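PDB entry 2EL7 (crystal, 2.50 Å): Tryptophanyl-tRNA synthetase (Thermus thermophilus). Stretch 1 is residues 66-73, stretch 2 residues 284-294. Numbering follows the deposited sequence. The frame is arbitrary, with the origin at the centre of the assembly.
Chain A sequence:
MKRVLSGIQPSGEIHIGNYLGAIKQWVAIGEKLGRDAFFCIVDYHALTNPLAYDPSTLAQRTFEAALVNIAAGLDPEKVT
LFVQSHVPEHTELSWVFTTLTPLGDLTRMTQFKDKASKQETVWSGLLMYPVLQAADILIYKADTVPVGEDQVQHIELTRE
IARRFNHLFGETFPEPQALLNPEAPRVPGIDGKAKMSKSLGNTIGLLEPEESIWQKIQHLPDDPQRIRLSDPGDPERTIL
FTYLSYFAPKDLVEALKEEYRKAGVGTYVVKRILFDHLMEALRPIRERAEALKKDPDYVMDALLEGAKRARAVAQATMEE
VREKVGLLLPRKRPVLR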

# COMPACT_ATOMS: atom_id res chain seq x y z
N ALA A 66 4.25 6.04 23.19
CA ALA A 66 3.25 7.04 23.54
C ALA A 66 3.45 7.48 24.99
O ALA A 66 3.46 8.67 25.30
CB ALA A 66 1.83 6.48 23.36
N LEU A 67 3.60 6.51 25.88
CA LEU A 67 3.76 6.83 27.28
C LEU A 67 4.94 7.74 27.53
O LEU A 67 4.80 8.79 28.15
CB LEU A 67 3.90 5.55 28.12
CG LEU A 67 4.01 5.72 29.65
CD1 LEU A 67 3.61 4.41 30.30
CD2 LEU A 67 5.44 6.14 30.08
N VAL A 68 6.11 7.35 27.05
CA VAL A 68 7.27 8.17 27.31
C VAL A 68 7.25 9.56 26.67
O VAL A 68 7.68 10.53 27.29
CB VAL A 68 8.58 7.44 26.94
CG1 VAL A 68 9.77 8.31 27.32
CG2 VAL A 68 8.66 6.10 27.68
N ASN A 69 6.73 9.67 25.46
CA ASN A 69 6.66 10.97 24.83
C ASN A 69 5.64 11.85 25.53
O ASN A 69 5.81 13.06 25.60
CB ASN A 69 6.37 10.84 23.35
CG ASN A 69 7.61 10.54 22.55
OD1 ASN A 69 8.44 11.41 22.37
ND2 ASN A 69 7.76 9.30 22.12
N ILE A 70 4.58 11.25 26.05
CA ILE A 70 3.62 12.03 26.79
C ILE A 70 4.33 12.44 28.10
O ILE A 70 4.18 13.57 28.55
CB ILE A 70 2.37 11.22 27.11
CG1 ILE A 70 1.59 10.98 25.82
CG2 ILE A 70 1.51 11.96 28.15
CD1 ILE A 70 0.40 10.04 25.98
N ALA A 71 5.11 11.53 28.69
CA ALA A 71 5.81 11.89 29.93
C ALA A 71 6.80 13.02 29.69
O ALA A 71 6.94 13.91 30.51
CB ALA A 71 6.56 10.67 30.52
N ALA A 72 7.48 12.97 28.54
CA ALA A 72 8.46 13.99 28.15
C ALA A 72 7.82 15.35 27.85
O ALA A 72 8.52 16.36 27.80
CB ALA A 72 9.29 13.52 26.93
N GLY A 73 6.49 15.38 27.62
CA GLY A 73 5.83 16.66 27.37
C GLY A 73 4.73 16.76 26.33
O GLY A 73 4.05 17.78 26.29
N PRO A 284 10.27 15.77 36.82
CA PRO A 284 8.89 15.87 36.32
C PRO A 284 8.54 14.85 35.22
O PRO A 284 7.41 14.38 35.12
CB PRO A 284 8.80 17.31 35.79
CG PRO A 284 9.91 18.02 36.51
CD PRO A 284 11.01 17.02 36.57
N ILE A 285 9.51 14.52 34.38
CA ILE A 285 9.25 13.56 33.32
C ILE A 285 9.02 12.20 33.94
O ILE A 285 8.07 11.48 33.58
CB ILE A 285 10.45 13.50 32.34
CG1 ILE A 285 10.67 14.89 31.72
CG2 ILE A 285 10.22 12.43 31.29
CD1 ILE A 285 11.90 14.99 30.84
N ARG A 286 9.87 11.85 34.90
CA ARG A 286 9.80 10.56 35.59
C ARG A 286 8.55 10.40 36.43
O ARG A 286 7.94 9.33 36.46
CB ARG A 286 11.01 10.39 36.49
CG ARG A 286 12.31 10.51 35.78
CD ARG A 286 13.41 10.03 36.71
NE ARG A 286 14.53 9.60 35.92
CZ ARG A 286 15.32 8.60 36.24
NH1 ARG A 286 16.31 8.28 35.43
NH2 ARG A 286 15.12 7.93 37.36
N GLU A 287 8.17 11.46 37.13
CA GLU A 287 6.96 11.41 37.94
C GLU A 287 5.79 11.16 36.98
O GLU A 287 4.96 10.30 37.26
CB GLU A 287 6.77 12.70 38.73
CG GLU A 287 7.38 12.64 40.12
CD GLU A 287 7.78 14.00 40.69
OE1 GLU A 287 7.15 15.02 40.33
OE2 GLU A 287 8.74 14.03 41.51
N ARG A 288 5.75 11.87 35.84
CA ARG A 288 4.67 11.64 34.87
C ARG A 288 4.70 10.19 34.37
O ARG A 288 3.68 9.50 34.36
CB ARG A 288 4.76 12.55 33.65
CG ARG A 288 4.34 14.00 33.84
CD ARG A 288 4.26 14.74 32.48
NE ARG A 288 4.52 16.17 32.63
CZ ARG A 288 5.73 16.73 32.68
NH1 ARG A 288 5.85 18.04 32.83
NH2 ARG A 288 6.83 15.99 32.56
N ALA A 289 5.88 9.72 33.97
CA ALA A 289 5.99 8.34 33.49
C ALA A 289 5.41 7.36 34.52
O ALA A 289 4.70 6.43 34.16
CB ALA A 289 7.45 7.98 33.20
N GLU A 290 5.71 7.58 35.79
CA GLU A 290 5.20 6.71 36.86
C GLU A 290 3.67 6.78 36.98
O GLU A 290 2.99 5.78 37.21
CB GLU A 290 5.86 7.09 38.20
CG GLU A 290 5.62 6.07 39.29
CD GLU A 290 5.59 4.62 38.75
OE1 GLU A 290 4.47 4.04 38.63
OE2 GLU A 290 6.68 4.07 38.44
N ALA A 291 3.12 7.97 36.82
CA ALA A 291 1.68 8.15 36.89
C ALA A 291 1.02 7.49 35.67
O ALA A 291 -0.02 6.84 35.79
CB ALA A 291 1.33 9.65 36.95
N LEU A 292 1.63 7.64 34.49
CA LEU A 292 1.04 7.02 33.31
C LEU A 292 1.18 5.51 33.41
O LEU A 292 0.29 4.78 33.05
CB LEU A 292 1.70 7.55 32.04
CG LEU A 292 1.52 9.06 31.87
CD1 LEU A 292 2.55 9.62 30.89
CD2 LEU A 292 0.09 9.36 31.41
N LYS A 293 2.32 5.05 33.92
CA LYS A 293 2.52 3.62 34.07
C LYS A 293 1.42 3.00 34.97
O LYS A 293 0.98 1.87 34.70
CB LYS A 293 3.91 3.34 34.63
CG LYS A 293 4.28 1.86 34.65
CD LYS A 293 5.68 1.61 35.24
CE LYS A 293 5.92 0.12 35.61
NZ LYS A 293 7.24 -0.10 36.29
N LYS A 294 0.97 3.71 36.00
CA LYS A 294 -0.09 3.19 36.87
C LYS A 294 -1.48 3.31 36.23
O LYS A 294 -2.41 2.60 36.62
CB LYS A 294 -0.18 3.96 38.20
CG LYS A 294 0.69 3.44 39.33
CD LYS A 294 0.43 4.28 40.58
CE LYS A 294 1.35 3.92 41.74
NZ LYS A 294 2.75 4.44 41.54

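Two helices more than two hundred residues apart in sequence meet here in a roughly antiparallel crossing: their N-to-C directions differ by 139°, and their axes come within 8.2 Å. That is close for a helix pair, and the residues at the crossing explain how it is achieved. At the tightest point alanine faces alanine, with A71 CA only 5.0 Å from A289 CA; one register step away, where leucine meets leucine, L67 CA and L292 CA stand 6.6 Å apart. Small residues let the backbones approach, and larger ones fill the space as the helices diverge.

The central bump is the smallest one possible. The methyl of A71 is a knob set into a hole formed by I285, R288, A289 and L292, positions spaced i, i+3, i+4 and i+7, so that two successive turns of the helix enclose it. The floor of this hole is partly main chain: A71 CB lies 3.5 Å from I285 O and 3.6 Å from A289 N, two atoms already joined by the helical hydrogen bond from A289 N to I285 O. The methyl therefore rests against a backbone whose polar groups are paired with each other. Side chains supply the walls, with A71 CB 3.9 Å from A289 CB, 4.1 Å from I285 CG2 and 4.2 Å from L292 CD1. A single methyl is thus in touch with all four residues of its socket, and A71 has more of its surface covered by the other helix than any other residue in the contact.

Beside this socket the two leucines provide the bulk. Both direct their CA-to-CB bonds toward the opposing helix, and they pack flank to flank, with L67 CG 3.8 Å from L292 CB. L67 also reaches across the other helix, L67 CD2 lying 4.1 Å from A289 CB and L67 CD1 3.9 Å from K293 N. In return, L292 sends CD1 into the first helix, 3.6 Å from L67 O and 3.8 Å from I70 CG2. The same methyl that helps wall in A71 thus also meets I70, whose CA-to-CB bond points sideways. K293 contributes little: it starts out sideways, and its end leads away from the contact.

At the other end of the patch, I285 CG2 lies 3.9 Å from A72 N. Here the first helix is finishing, and G73 leaves it with a positive phi in a Schellman motif, its N bonded back to I70 O and weakly to N69 O. A side chain at these backbone angles would be jammed against the carbonyl O of A72, which by itself calls for glycine.

The polar link belongs to R288. R288 CB lies 4.1 Å from A71 CB and R288 CD 4.1 Å from I70 O, while R288 NH2 stands 2.9 Å from A71 O. The hydrogen bond is weak, at an N-H...O angle of 126°, and it is the one hydrogen bond between the two stretches; the other close pairs are packing contacts.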